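Local coordinates for protein carbonic anhydrase (Neosartorya fumigata, PDB 7COI) that probably catalyses the reversible hydration of carbon dioxide to hydrogencarbonate and a proton, as a zinc enzyme of the beta-carbonic anhydrase family, at residues L185-L190 against P199-R204; S122-T127 against L255-G260; A156-A161 against K238-E243; K168-C173 against R248-H253; V108-E113 against D136-R141. One frame throughout, in Å; residues are numbered along the deposited sequence.

Interaction 1 (L185-L190 against P199-R204); sequences LGNKGL and PLRQLR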
# COMPACT_ATOMS: atom_id res chain seq x y z
N LEU A 185 -13.82 -17.53 0.10
CA LEU A 185 -14.79 -18.49 -0.52
C LEU A 185 -16.24 -18.07 -0.21
O LEU A 185 -17.17 -18.69 -0.79
CB LEU A 185 -14.49 -19.89 0.02
CG LEU A 185 -13.24 -20.54 -0.57
CD1 LEU A 185 -12.76 -21.70 0.32
CD2 LEU A 185 -13.49 -21.01 -2.00
N GLY A 186 -16.45 -17.12 0.70
CA GLY A 186 -17.76 -16.51 1.00
C GLY A 186 -18.02 -15.27 0.15
O GLY A 186 -17.16 -14.89 -0.64
N ASN A 187 -19.18 -14.65 0.28
CA ASN A 187 -19.51 -13.44 -0.52
C ASN A 187 -20.13 -12.41 0.41
O ASN A 187 -20.98 -11.63 -0.03
CB ASN A 187 -20.32 -13.80 -1.77
CG ASN A 187 -19.52 -14.59 -2.77
OD1 ASN A 187 -18.96 -14.04 -3.73
ND2 ASN A 187 -19.42 -15.89 -2.52
N LYS A 188 -19.62 -12.36 1.64
CA LYS A 188 -19.91 -11.29 2.62
C LYS A 188 -18.84 -10.21 2.44
O LYS A 188 -17.64 -10.58 2.34
CB LYS A 188 -19.93 -11.89 4.02
CG LYS A 188 -20.41 -10.95 5.11
CD LYS A 188 -20.71 -11.68 6.43
CE LYS A 188 -20.59 -10.80 7.66
NZ LYS A 188 -19.60 -11.36 8.61
N GLY A 189 -19.25 -8.94 2.42
CA GLY A 189 -18.34 -7.77 2.47
C GLY A 189 -17.71 -7.66 3.84
O GLY A 189 -18.44 -7.80 4.83
N LEU A 190 -16.39 -7.51 3.92
CA LEU A 190 -15.65 -7.54 5.20
C LEU A 190 -14.79 -6.28 5.33
O LEU A 190 -13.80 -6.31 6.11
CB LEU A 190 -14.79 -8.82 5.23
CG LEU A 190 -15.60 -10.11 5.29
CD1 LEU A 190 -14.70 -11.32 5.15
CD2 LEU A 190 -16.38 -10.19 6.57
N PRO A 199 -6.32 -11.47 -3.87
CA PRO A 199 -5.54 -12.55 -4.48
C PRO A 199 -6.15 -13.94 -4.31
O PRO A 199 -6.03 -14.76 -5.22
CB PRO A 199 -4.19 -12.46 -3.77
CG PRO A 199 -4.06 -10.97 -3.43
CD PRO A 199 -5.47 -10.61 -3.02
N LEU A 200 -6.80 -14.17 -3.16
CA LEU A 200 -7.50 -15.43 -2.87
C LEU A 200 -8.74 -15.53 -3.77
O LEU A 200 -8.98 -16.62 -4.29
CB LEU A 200 -7.84 -15.49 -1.40
CG LEU A 200 -6.66 -15.77 -0.47
CD1 LEU A 200 -7.03 -15.48 0.96
CD2 LEU A 200 -6.24 -17.22 -0.60
N ARG A 201 -9.49 -14.43 -3.96
CA ARG A 201 -10.66 -14.45 -4.88
C ARG A 201 -10.21 -14.61 -6.33
O ARG A 201 -10.94 -15.25 -7.11
CB ARG A 201 -11.55 -13.24 -4.68
CG ARG A 201 -12.24 -13.20 -3.34
CD ARG A 201 -13.15 -12.01 -3.27
NE ARG A 201 -13.71 -11.97 -1.94
CZ ARG A 201 -14.79 -12.62 -1.58
NH1 ARG A 201 -15.48 -13.29 -2.49
NH2 ARG A 201 -15.20 -12.55 -0.32
N GLN A 202 -9.01 -14.14 -6.69
CA GLN A 202 -8.50 -14.34 -8.07
C GLN A 202 -8.26 -15.85 -8.28
O GLN A 202 -8.61 -16.38 -9.38
CB GLN A 202 -7.22 -13.54 -8.29
CG GLN A 202 -7.46 -12.03 -8.25
CD GLN A 202 -6.17 -11.27 -8.39
OE1 GLN A 202 -5.15 -11.63 -7.79
NE2 GLN A 202 -6.18 -10.25 -9.22
N LEU A 203 -7.67 -16.52 -7.28
CA LEU A 203 -7.44 -17.98 -7.33
C LEU A 203 -8.79 -18.70 -7.35
O LEU A 203 -8.92 -19.68 -8.13
CB LEU A 203 -6.59 -18.41 -6.13
CG LEU A 203 -5.13 -18.01 -6.21
CD1 LEU A 203 -4.45 -18.23 -4.86
CD2 LEU A 203 -4.42 -18.79 -7.32
N ARG A 204 -9.75 -18.23 -6.56
CA ARG A 204 -11.11 -18.83 -6.55
C ARG A 204 -11.72 -18.77 -7.97
O ARG A 204 -12.25 -19.81 -8.46
CB ARG A 204 -11.97 -18.11 -5.54
CG ARG A 204 -13.40 -18.63 -5.48
CD ARG A 204 -14.19 -17.84 -4.46
NE ARG A 204 -15.58 -18.23 -4.47
CZ ARG A 204 -16.55 -17.60 -3.86
NH1 ARG A 204 -16.30 -16.52 -3.13
NH2 ARG A 204 -17.78 -18.06 -3.98
O HOH W 1 -14.75 -10.29 1.62
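Gly186 O is the acceptor on which Arg201 and Arg204 converge, where the loop after helix 179-185 folds back on helix 193-206 of the beta-carbonic anhydrase fold. Arg201 meets this oxygen end-on with both terminal nitrogens. NH1 lies 3.0 Å from Gly186 O and nearly in line with the carbonyl bond, whereas NH2, at 3.1 Å from the same oxygen, stands above the carbonyl plane. Neither bond is straight, because two N-H groups of one guanidinium converge on a single atom. Arg204 adds a weak third bond, NH1 to Gly186 O, while its stronger partner is Ala184 O, and Leu185 O lies over one face of its guanidinium. Arginine suits both places because an extended chain carries several N-H groups from the helix to loop carbonyls; in Arg204 the extended chain (chi2 -179°) carries CD past Leu185 CD2 at 4.1 Å. Arg201 NH1 has a second acceptor in Ser282 O of the second subunit, so this face of helix 193-206 lies at a subunit interface. The carbonyl of Lys188 is reached through a water, which donates to Lys188 O at 3.0 Å and accepts from Arg201 NH2 at 3.0 Å.

Interaction 2 (S122-T127 against L255-G260); sequences SRCPET and LIYDVG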
# COMPACT_ATOMS: atom_id res chain seq x y z
N SER A 122 -3.58 -17.54 15.54
CA SER A 122 -2.93 -17.75 16.84
C SER A 122 -2.44 -19.20 16.99
O SER A 122 -1.57 -19.43 17.86
CB SER A 122 -3.85 -17.38 17.96
OG SER A 122 -4.98 -18.27 17.99
N ARG A 123 -2.95 -20.12 16.18
CA ARG A 123 -2.58 -21.55 16.28
C ARG A 123 -1.29 -21.84 15.52
O ARG A 123 -0.86 -23.00 15.61
CB ARG A 123 -3.75 -22.42 15.81
CG ARG A 123 -5.00 -22.19 16.64
CD ARG A 123 -6.24 -22.81 15.99
NE ARG A 123 -6.61 -22.14 14.77
CZ ARG A 123 -7.74 -22.36 14.09
NH1 ARG A 123 -8.60 -23.30 14.50
NH2 ARG A 123 -7.99 -21.69 12.97
N CYS A 124 -0.67 -20.86 14.84
CA CYS A 124 0.52 -21.10 13.98
C CYS A 124 1.72 -20.28 14.44
O CYS A 124 2.34 -19.60 13.64
CB CYS A 124 0.19 -20.79 12.53
SG CYS A 124 -1.39 -21.45 11.95
N PRO A 125 2.15 -20.33 15.74
CA PRO A 125 3.41 -19.69 16.16
C PRO A 125 4.64 -20.47 15.67
O PRO A 125 4.91 -21.60 16.17
CB PRO A 125 3.35 -19.70 17.69
CG PRO A 125 2.47 -20.90 18.00
CD PRO A 125 1.47 -20.97 16.86
N GLU A 126 5.36 -19.89 14.72
CA GLU A 126 6.39 -20.63 13.92
C GLU A 126 7.43 -21.25 14.85
O GLU A 126 7.79 -22.45 14.66
CB GLU A 126 7.00 -19.74 12.84
CG GLU A 126 7.94 -18.65 13.34
CD GLU A 126 7.33 -17.72 14.36
OE1 GLU A 126 6.16 -17.29 14.11
OE2 GLU A 126 7.99 -17.50 15.42
N THR A 127 7.97 -20.49 15.79
CA THR A 127 9.15 -20.93 16.60
C THR A 127 8.72 -22.10 17.47
O THR A 127 9.51 -23.06 17.60
CB THR A 127 9.77 -19.74 17.33
OG1 THR A 127 10.19 -18.82 16.32
CG2 THR A 127 10.96 -20.12 18.19
N LEU A 255 4.51 -25.00 2.68
CA LEU A 255 4.03 -25.93 3.72
C LEU A 255 2.56 -25.68 3.95
O LEU A 255 2.09 -24.53 3.74
CB LEU A 255 4.77 -25.74 5.05
CG LEU A 255 6.28 -25.90 5.02
CD1 LEU A 255 6.86 -25.67 6.40
CD2 LEU A 255 6.67 -27.30 4.54
N ILE A 256 1.87 -26.71 4.44
CA ILE A 256 0.56 -26.59 5.12
C ILE A 256 0.69 -27.11 6.54
O ILE A 256 1.21 -28.24 6.75
CB ILE A 256 -0.57 -27.30 4.35
CG1 ILE A 256 -0.81 -26.67 2.97
CG2 ILE A 256 -1.81 -27.36 5.20
CD1 ILE A 256 -1.38 -25.25 2.95
N TYR A 257 0.23 -26.31 7.50
CA TYR A 257 0.18 -26.64 8.94
C TYR A 257 -1.21 -27.15 9.24
O TYR A 257 -2.17 -26.44 8.98
CB TYR A 257 0.51 -25.42 9.80
CG TYR A 257 0.46 -25.71 11.27
CD1 TYR A 257 1.33 -26.64 11.83
CD2 TYR A 257 -0.51 -25.15 12.10
CE1 TYR A 257 1.29 -26.93 13.18
CE2 TYR A 257 -0.56 -25.44 13.46
CZ TYR A 257 0.35 -26.33 14.00
OH TYR A 257 0.32 -26.66 15.33
N ASP A 258 -1.31 -28.35 9.82
CA ASP A 258 -2.61 -28.94 10.23
C ASP A 258 -2.83 -28.51 11.68
O ASP A 258 -2.10 -29.02 12.59
CB ASP A 258 -2.58 -30.46 10.04
CG ASP A 258 -3.89 -31.15 10.32
OD1 ASP A 258 -4.65 -30.66 11.16
OD2 ASP A 258 -4.15 -32.17 9.67
N VAL A 259 -3.77 -27.60 11.92
CA VAL A 259 -3.98 -27.03 13.28
C VAL A 259 -4.49 -28.12 14.23
O VAL A 259 -4.40 -27.91 15.45
CB VAL A 259 -4.91 -25.81 13.26
CG1 VAL A 259 -4.32 -24.70 12.42
CG2 VAL A 259 -6.30 -26.19 12.77
N GLY A 260 -5.05 -29.21 13.70
CA GLY A 260 -5.63 -30.31 14.50
C GLY A 260 -4.59 -31.33 14.96
O GLY A 260 -4.84 -31.97 15.99
O HOH W 2 -1.53 -25.55 16.73
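Cys124 and Arg123 meet Tyr257 and Val259 where the turn before helix 126-129 packs on strand 251-257 and the loop that follows. The Tyr257 side chain has CG anti to the backbone N (chi1 180°), and its ring reaches the turn through CD2 and CE2. In one of the two conformers of Cys124, SG approaches obliquely, 3.8 Å from Tyr257 CD2, a sulfur-aromatic contact in which a small polarisable atom fits beside a ring. Arg123 O lies 3.3 Å from Tyr257 CE2, and a water joins this carbonyl to the phenol: it donates to Arg123 O and sits 2.6 Å from Tyr257 OH, at the ring edge. The Arg123 chain bends at chi3 (-68°), turning NE back from an extended course; Val259 CG2 lies over one face of the guanidinium, 4.1 Å from NH1, while Val259 CG1 touches Arg123 CB. The charged end is held by a salt bridge from NH2 to Asp121 and by a bond from NH1 to Leu106 O of the third subunit. Asp121 is seen as a zinc ligand in a crystal structure of this protein, though not in this chain, and such an Asp-Arg pair is a hallmark of the beta-carbonic anhydrase zinc site.

Interaction 3 (A156-A161 against K238-E243); sequences AVIEFA and KSVVLE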
# COMPACT_ATOMS: atom_id res chain seq x y z
N ALA A 156 9.40 -5.46 2.35
CA ALA A 156 10.49 -5.02 3.23
C ALA A 156 11.05 -6.21 4.04
O ALA A 156 12.29 -6.32 4.18
CB ALA A 156 10.01 -3.89 4.09
N VAL A 157 10.18 -7.10 4.52
CA VAL A 157 10.64 -8.30 5.26
C VAL A 157 11.54 -9.13 4.33
O VAL A 157 12.61 -9.60 4.78
CB VAL A 157 9.45 -9.11 5.78
CG1 VAL A 157 9.89 -10.53 6.16
CG2 VAL A 157 8.76 -8.38 6.92
N ILE A 158 11.08 -9.37 3.10
CA ILE A 158 11.81 -10.27 2.15
C ILE A 158 13.16 -9.62 1.82
O ILE A 158 14.17 -10.34 1.87
CB ILE A 158 10.95 -10.54 0.92
CG1 ILE A 158 9.75 -11.40 1.32
CG2 ILE A 158 11.79 -11.12 -0.21
CD1 ILE A 158 8.61 -11.44 0.37
N GLU A 159 13.19 -8.32 1.58
CA GLU A 159 14.44 -7.59 1.28
C GLU A 159 15.41 -7.75 2.45
O GLU A 159 16.61 -8.10 2.22
CB GLU A 159 14.14 -6.13 0.97
CG GLU A 159 15.36 -5.26 0.77
CD GLU A 159 16.18 -5.51 -0.50
OE1 GLU A 159 15.67 -6.10 -1.45
OE2 GLU A 159 17.32 -5.08 -0.51
N PHE A 160 14.93 -7.52 3.68
CA PHE A 160 15.81 -7.56 4.88
C PHE A 160 16.33 -9.00 5.08
O PHE A 160 17.55 -9.18 5.25
CB PHE A 160 15.08 -7.04 6.10
CG PHE A 160 16.01 -6.72 7.24
CD1 PHE A 160 16.44 -7.71 8.10
CD2 PHE A 160 16.39 -5.41 7.47
CE1 PHE A 160 17.31 -7.41 9.14
CE2 PHE A 160 17.25 -5.11 8.52
CZ PHE A 160 17.70 -6.10 9.36
N ALA A 161 15.44 -9.99 5.03
CA ALA A 161 15.82 -11.39 5.29
C ALA A 161 16.83 -11.86 4.22
O ALA A 161 17.81 -12.54 4.56
CB ALA A 161 14.62 -12.28 5.30
N LYS A 238 10.69 -11.45 -7.71
CA LYS A 238 11.42 -10.39 -6.99
C LYS A 238 12.89 -10.60 -7.31
O LYS A 238 13.39 -11.72 -7.04
CB LYS A 238 11.17 -10.47 -5.50
CG LYS A 238 9.72 -10.25 -5.09
CD LYS A 238 9.53 -10.25 -3.58
CE LYS A 238 8.05 -10.27 -3.22
NZ LYS A 238 7.36 -9.08 -3.74
N SER A 239 13.55 -9.58 -7.81
CA SER A 239 14.97 -9.69 -8.20
C SER A 239 15.81 -10.15 -7.00
O SER A 239 16.72 -11.00 -7.19
CB SER A 239 15.50 -8.41 -8.77
OG SER A 239 16.76 -8.66 -9.38
N VAL A 240 15.50 -9.66 -5.78
CA VAL A 240 16.36 -9.98 -4.60
C VAL A 240 16.34 -11.49 -4.36
O VAL A 240 17.43 -12.07 -4.00
CB VAL A 240 15.99 -9.16 -3.35
CG1 VAL A 240 14.60 -9.49 -2.82
CG2 VAL A 240 17.02 -9.34 -2.25
N VAL A 241 15.19 -12.13 -4.53
CA VAL A 241 15.06 -13.59 -4.34
C VAL A 241 15.76 -14.32 -5.49
O VAL A 241 16.52 -15.28 -5.21
CB VAL A 241 13.58 -13.99 -4.23
CG1 VAL A 241 13.39 -15.49 -4.18
CG2 VAL A 241 12.95 -13.32 -3.01
N LEU A 242 15.48 -13.95 -6.74
CA LEU A 242 16.11 -14.65 -7.91
C LEU A 242 17.63 -14.57 -7.80
O LEU A 242 18.29 -15.60 -8.07
CB LEU A 242 15.61 -14.03 -9.21
CG LEU A 242 14.14 -14.28 -9.51
CD1 LEU A 242 13.63 -13.33 -10.58
CD2 LEU A 242 13.89 -15.72 -9.89
N GLU A 243 18.18 -13.41 -7.43
CA GLU A 243 19.63 -13.20 -7.25
C GLU A 243 20.17 -14.22 -6.22
O GLU A 243 21.22 -14.87 -6.47
CB GLU A 243 19.94 -11.77 -6.80
CG GLU A 243 19.70 -10.68 -7.82
CD GLU A 243 19.61 -9.29 -7.18
OE1 GLU A 243 20.21 -9.11 -6.08
OE2 GLU A 243 18.90 -8.40 -7.72
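Ile158 packs against Val241 and Lys238 where two helices of the alpha/beta beta-carbonic anhydrase fold, 152-164 and 239-248, run side by side. Their short segments lie 9.9 Å apart, axis to axis, and cross at 31°. The tight part is apolar: buried Ile158 CG2 sits 3.7 Å from buried Val241 CG2, and Val240 CG1, at the partly exposed margin, approaches the same isoleucine methyl at 4.2 Å. Isoleucine and valine suit this place because each branches at CB, close to its helix. The other branch of Ile158, through CG1, ends in CD1, which meets Lys238 CE at 3.8 Å where the two side chains cross at about a right angle. Lys238, at the N-cap position, is partly exposed and belongs with Val240 to the solvent side.

The flank beside Val240 is polar. Glu159 bends at chi2 (69°), bringing CD round toward Val240, and its strongest partner is Arg163, which salt-bridges OE2 and also pairs with Glu243. Ile192 of the third subunit packs on Glu159 too. With OE2 engaged by Arg163, Glu159 OE1 rests 3.6 Å from Val240 CG2.

Interaction 4 (K168-C173 against R248-H253); sequences KHVVIC and RGLQVH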
# COMPACT_ATOMS: atom_id res chain seq x y z
N LYS A 168 18.93 -18.79 4.20
CA LYS A 168 19.14 -19.88 3.21
C LYS A 168 17.79 -20.41 2.73
O LYS A 168 17.76 -21.07 1.66
CB LYS A 168 19.97 -20.99 3.85
CG LYS A 168 21.40 -20.59 4.20
CD LYS A 168 22.29 -21.78 4.52
CE LYS A 168 23.71 -21.35 4.84
NZ LYS A 168 23.72 -20.35 5.93
N HIS A 169 16.72 -20.20 3.51
CA HIS A 169 15.40 -20.79 3.22
C HIS A 169 14.33 -19.73 3.40
O HIS A 169 14.39 -18.99 4.41
CB HIS A 169 15.09 -21.95 4.17
CG HIS A 169 16.11 -23.03 4.10
ND1 HIS A 169 16.05 -24.01 3.13
CD2 HIS A 169 17.22 -23.27 4.85
CE1 HIS A 169 17.07 -24.82 3.30
NE2 HIS A 169 17.82 -24.39 4.33
N VAL A 170 13.41 -19.66 2.45
CA VAL A 170 12.12 -18.92 2.62
C VAL A 170 11.01 -19.94 2.63
O VAL A 170 10.87 -20.70 1.67
CB VAL A 170 11.90 -17.83 1.56
CG1 VAL A 170 10.59 -17.07 1.88
CG2 VAL A 170 13.08 -16.88 1.48
N VAL A 171 10.21 -19.95 3.69
CA VAL A 171 9.09 -20.87 3.86
C VAL A 171 7.80 -20.05 3.82
O VAL A 171 7.70 -19.09 4.60
CB VAL A 171 9.22 -21.63 5.19
CG1 VAL A 171 8.03 -22.53 5.43
CG2 VAL A 171 10.54 -22.38 5.29
N ILE A 172 6.87 -20.40 2.97
CA ILE A 172 5.48 -19.90 3.03
C ILE A 172 4.67 -21.04 3.60
O ILE A 172 4.64 -22.13 3.00
CB ILE A 172 4.95 -19.39 1.68
CG1 ILE A 172 5.81 -18.25 1.14
CG2 ILE A 172 3.49 -18.96 1.84
CD1 ILE A 172 5.36 -17.76 -0.23
N CYS A 173 4.02 -20.78 4.73
CA CYS A 173 3.22 -21.78 5.45
C CYS A 173 1.78 -21.30 5.48
O CYS A 173 1.50 -20.30 6.15
CB CYS A 173 3.80 -22.03 6.83
SG CYS A 173 2.91 -23.34 7.70
N ARG A 248 23.53 -18.28 -4.13
CA ARG A 248 23.83 -19.14 -2.96
C ARG A 248 22.86 -20.29 -2.80
O ARG A 248 22.90 -20.95 -1.75
CB ARG A 248 23.94 -18.32 -1.67
CG ARG A 248 22.66 -17.61 -1.23
CD ARG A 248 22.63 -17.42 0.30
NE ARG A 248 21.38 -16.83 0.76
CZ ARG A 248 21.05 -15.56 0.58
NH1 ARG A 248 21.85 -14.76 -0.13
NH2 ARG A 248 19.90 -15.05 0.99
N GLY A 249 22.05 -20.59 -3.81
CA GLY A 249 21.10 -21.71 -3.76
C GLY A 249 20.04 -21.46 -2.68
O GLY A 249 19.59 -22.45 -2.09
N LEU A 250 19.64 -20.20 -2.45
CA LEU A 250 18.45 -19.92 -1.59
C LEU A 250 17.34 -20.85 -2.04
O LEU A 250 17.08 -21.00 -3.29
CB LEU A 250 18.02 -18.46 -1.73
CG LEU A 250 16.68 -18.10 -1.08
CD1 LEU A 250 16.84 -18.10 0.40
CD2 LEU A 250 16.20 -16.73 -1.52
N GLN A 251 16.65 -21.47 -1.08
CA GLN A 251 15.56 -22.38 -1.40
C GLN A 251 14.26 -21.74 -0.94
O GLN A 251 14.30 -21.05 0.10
CB GLN A 251 15.77 -23.72 -0.73
CG GLN A 251 16.96 -24.47 -1.29
CD GLN A 251 17.23 -25.72 -0.50
OE1 GLN A 251 16.33 -26.35 0.03
NE2 GLN A 251 18.50 -26.06 -0.37
N VAL A 252 13.18 -22.03 -1.66
CA VAL A 252 11.81 -21.63 -1.23
C VAL A 252 10.98 -22.88 -1.03
O VAL A 252 11.20 -23.87 -1.73
CB VAL A 252 11.20 -20.62 -2.22
CG1 VAL A 252 12.11 -19.43 -2.38
CG2 VAL A 252 10.86 -21.25 -3.58
N HIS A 253 10.10 -22.86 -0.04
CA HIS A 253 9.33 -24.06 0.37
C HIS A 253 7.90 -23.66 0.68
O HIS A 253 7.74 -22.63 1.36
CB HIS A 253 9.95 -24.69 1.64
CG HIS A 253 11.43 -24.84 1.58
ND1 HIS A 253 12.00 -25.96 1.02
CD2 HIS A 253 12.44 -24.06 2.01
CE1 HIS A 253 13.31 -25.84 1.09
NE2 HIS A 253 13.61 -24.70 1.73
O HOH W 3 19.85 -22.56 0.76
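His169 and His253, Gln251 and Val170 join two parallel strands, with His169 opposite Gln251, Val170 opposite Val252 and Val171 opposite His253. The backbone ladder consists of four bonds: Gln251 N to Lys168 O, Val170 N to Gln251 O, His253 N to Val170 O, and Ile172 N to His253 O. Beyond the first bond a water donates to both Lys168 O, at 2.7 Å, and Gly249 O.

Among side chains, one hydrogen bond links the imidazoles, His169 ND1 to His253 NE2 at 2.9 Å. Each ring meets the other at its rim, with planes 34° apart. In His253 CG lies beside the backbone N (chi1 -47°), back along its own strand toward the level of His169; nitrogens on the rim suit such a bond. Gln251 runs alongside His169, its OE1 3.7 Å from His169 CE1 and its amide steeply turned against the ring.

The apolar contacts gather on the other face. Val170 CG2 touches Leu250 CD1 at 4.1 Å, and Val252 CG1 comes near Val170 CB; compact, branched groups suit a helix-covered face.

This parallel pair belongs to the central beta-carbonic anhydrase sheet: helix 216-236 packs on Val170 and Val252, strand 114-119 flanks 169-175 on its other edge, and Phe81 of the third subunit stacks on His253.

Interaction 5 (V108-E113 against D136-R141); sequences VGQHPE and DVFTHR. With ACT (acetate ion), chain G.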
# COMPACT_ATOMS: atom_id res chain seq x y z
N VAL A 108 24.09 -9.95 20.57
CA VAL A 108 25.24 -9.44 19.76
C VAL A 108 24.82 -9.39 18.30
O VAL A 108 25.32 -8.54 17.59
CB VAL A 108 26.50 -10.28 19.99
CG1 VAL A 108 27.65 -9.83 19.08
CG2 VAL A 108 26.93 -10.27 21.44
N GLY A 109 23.97 -10.30 17.85
CA GLY A 109 23.40 -10.21 16.49
C GLY A 109 22.64 -11.46 16.14
O GLY A 109 23.06 -12.55 16.60
N GLN A 110 21.55 -11.33 15.40
CA GLN A 110 20.79 -12.50 14.93
C GLN A 110 21.42 -13.05 13.65
O GLN A 110 21.90 -12.23 12.84
CB GLN A 110 19.32 -12.13 14.70
CG GLN A 110 19.11 -11.23 13.49
CD GLN A 110 17.66 -10.86 13.29
OE1 GLN A 110 16.78 -11.73 13.34
NE2 GLN A 110 17.45 -9.60 12.94
N HIS A 111 21.33 -14.35 13.45
CA HIS A 111 21.80 -15.07 12.25
C HIS A 111 20.81 -16.16 11.89
O HIS A 111 21.18 -17.32 11.73
CB HIS A 111 23.22 -15.62 12.53
CG HIS A 111 24.21 -14.53 12.68
ND1 HIS A 111 24.57 -14.03 13.93
CD2 HIS A 111 24.90 -13.79 11.78
CE1 HIS A 111 25.45 -13.05 13.78
NE2 HIS A 111 25.67 -12.89 12.48
N PRO A 112 19.49 -15.87 11.73
CA PRO A 112 18.56 -16.92 11.37
C PRO A 112 18.84 -17.39 9.95
O PRO A 112 19.18 -16.56 9.11
CB PRO A 112 17.19 -16.20 11.44
CG PRO A 112 17.53 -14.80 11.14
CD PRO A 112 18.87 -14.56 11.81
N GLU A 113 18.58 -18.64 9.67
CA GLU A 113 18.77 -19.22 8.32
C GLU A 113 17.42 -19.34 7.60
O GLU A 113 17.41 -19.77 6.42
CB GLU A 113 19.43 -20.58 8.46
CG GLU A 113 20.76 -20.52 9.16
CD GLU A 113 21.69 -21.72 8.93
OE1 GLU A 113 21.44 -22.54 7.99
OE2 GLU A 113 22.66 -21.81 9.68
N ASP A 136 16.25 -18.24 15.54
CA ASP A 136 16.22 -19.26 14.47
C ASP A 136 15.38 -18.82 13.28
O ASP A 136 15.72 -19.22 12.12
CB ASP A 136 15.78 -20.60 15.03
CG ASP A 136 16.78 -21.25 15.98
OD1 ASP A 136 17.96 -20.81 16.00
OD2 ASP A 136 16.36 -22.15 16.73
N VAL A 137 14.28 -18.09 13.50
CA VAL A 137 13.28 -17.86 12.42
C VAL A 137 12.91 -16.36 12.35
O VAL A 137 12.16 -15.87 13.22
CB VAL A 137 12.02 -18.72 12.60
CG1 VAL A 137 11.12 -18.63 11.38
CG2 VAL A 137 12.37 -20.18 12.89
N PHE A 138 13.32 -15.73 11.27
CA PHE A 138 12.88 -14.35 10.91
C PHE A 138 11.46 -14.46 10.39
O PHE A 138 11.20 -15.34 9.54
CB PHE A 138 13.87 -13.73 9.93
CG PHE A 138 13.74 -12.25 9.78
CD1 PHE A 138 14.25 -11.40 10.75
CD2 PHE A 138 13.19 -11.69 8.65
CE1 PHE A 138 14.18 -10.03 10.61
CE2 PHE A 138 13.13 -10.31 8.49
CZ PHE A 138 13.61 -9.48 9.48
N THR A 139 10.52 -13.68 10.93
CA THR A 139 9.08 -14.00 10.78
C THR A 139 8.23 -12.84 10.26
O THR A 139 8.31 -11.73 10.80
CB THR A 139 8.50 -14.50 12.10
OG1 THR A 139 9.24 -15.64 12.54
CG2 THR A 139 7.04 -14.85 11.97
N HIS A 140 7.41 -13.12 9.26
CA HIS A 140 6.28 -12.29 8.81
C HIS A 140 5.00 -13.10 8.91
O HIS A 140 4.90 -14.19 8.31
CB HIS A 140 6.52 -11.79 7.39
CG HIS A 140 5.56 -10.75 6.91
ND1 HIS A 140 5.30 -9.59 7.63
CD2 HIS A 140 4.81 -10.69 5.78
CE1 HIS A 140 4.44 -8.85 6.94
NE2 HIS A 140 4.11 -9.50 5.81
N ARG A 141 4.00 -12.55 9.57
CA ARG A 141 2.66 -13.19 9.68
C ARG A 141 1.60 -12.14 9.37
O ARG A 141 1.70 -11.00 9.90
CB ARG A 141 2.47 -13.80 11.08
CG ARG A 141 3.28 -15.07 11.25
CD ARG A 141 3.35 -15.52 12.67
NE ARG A 141 2.08 -16.02 13.17
CZ ARG A 141 1.86 -16.38 14.43
NH1 ARG A 141 2.81 -16.26 15.34
NH2 ARG A 141 0.69 -16.86 14.77
C ACT G . 15.00 -6.36 12.61
O ACT G . 15.37 -7.48 12.37
OXT ACT G . 15.12 -5.91 13.98
CH3 ACT G . 14.39 -5.43 11.59
O HOH W 4 17.88 -20.67 11.61
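Pro112 and Gln110 both reach Phe138, one near the root of its side chain and one at the ring. The proline crosses obliquely, with CG 4.0 Å from Phe138 CB, and its CB rests 3.4 Å from Asp136 O. A compact, rigid pyrrolidine suits this close backbone approach. Gln110 comes to the ring edge instead: OE1 lies 3.6 Å from Phe138 CD1, near the ring plane, with the amide turned 58° against it. Carbon-bound hydrogens on that edge carry a slight positive charge, which probably favours the carbonyl oxygen there. Phe138 has CG anti to the backbone N (chi1 -165°), which starts the ring on the side of Gln110, away from Pro112.

The loop leads into strand 114-119 of the beta-carbonic anhydrase sheet and here packs against strand 137-142, an outermost strand of that sheet within the chain.

The Gln110 amide also serves the subunit interface, for OE1 accepts from Ser122 OG of the third subunit. Its NE2 donates at 3.0 Å to O of an acetate, probably from the crystallisation liquor, which Gly179 N of the third subunit also holds. That oxygen lies at the Phe138 ring edge. Farther along, a water accepts from Glu113 N and donates to Asp136 O at 2.7 Å.

Interactions 2, 4 and 5 share one sheet: strand 251-257 serves both interaction 2 and interaction 4, where Leu255 N lies 2.9 Å from Ile172 O, and Lys168 N lies 2.9 Å from Glu113 O between interactions 4 and 5. Interaction 3 lies against this sheet, its centre about 11 Å from that of interaction 4, and Ala161 CB meets Phe138 CD2 of interaction 5 at 3.7 Å. Interaction 1 stands apart, its nearest atoms about 10 Å from interactions 2 and 4. The zinc, bound by Cys119, His175 and Cys178, is about 6 Å from the Cys124 side chain of interaction 2 and about 12 Å from the Leu185 side chain of interaction 1.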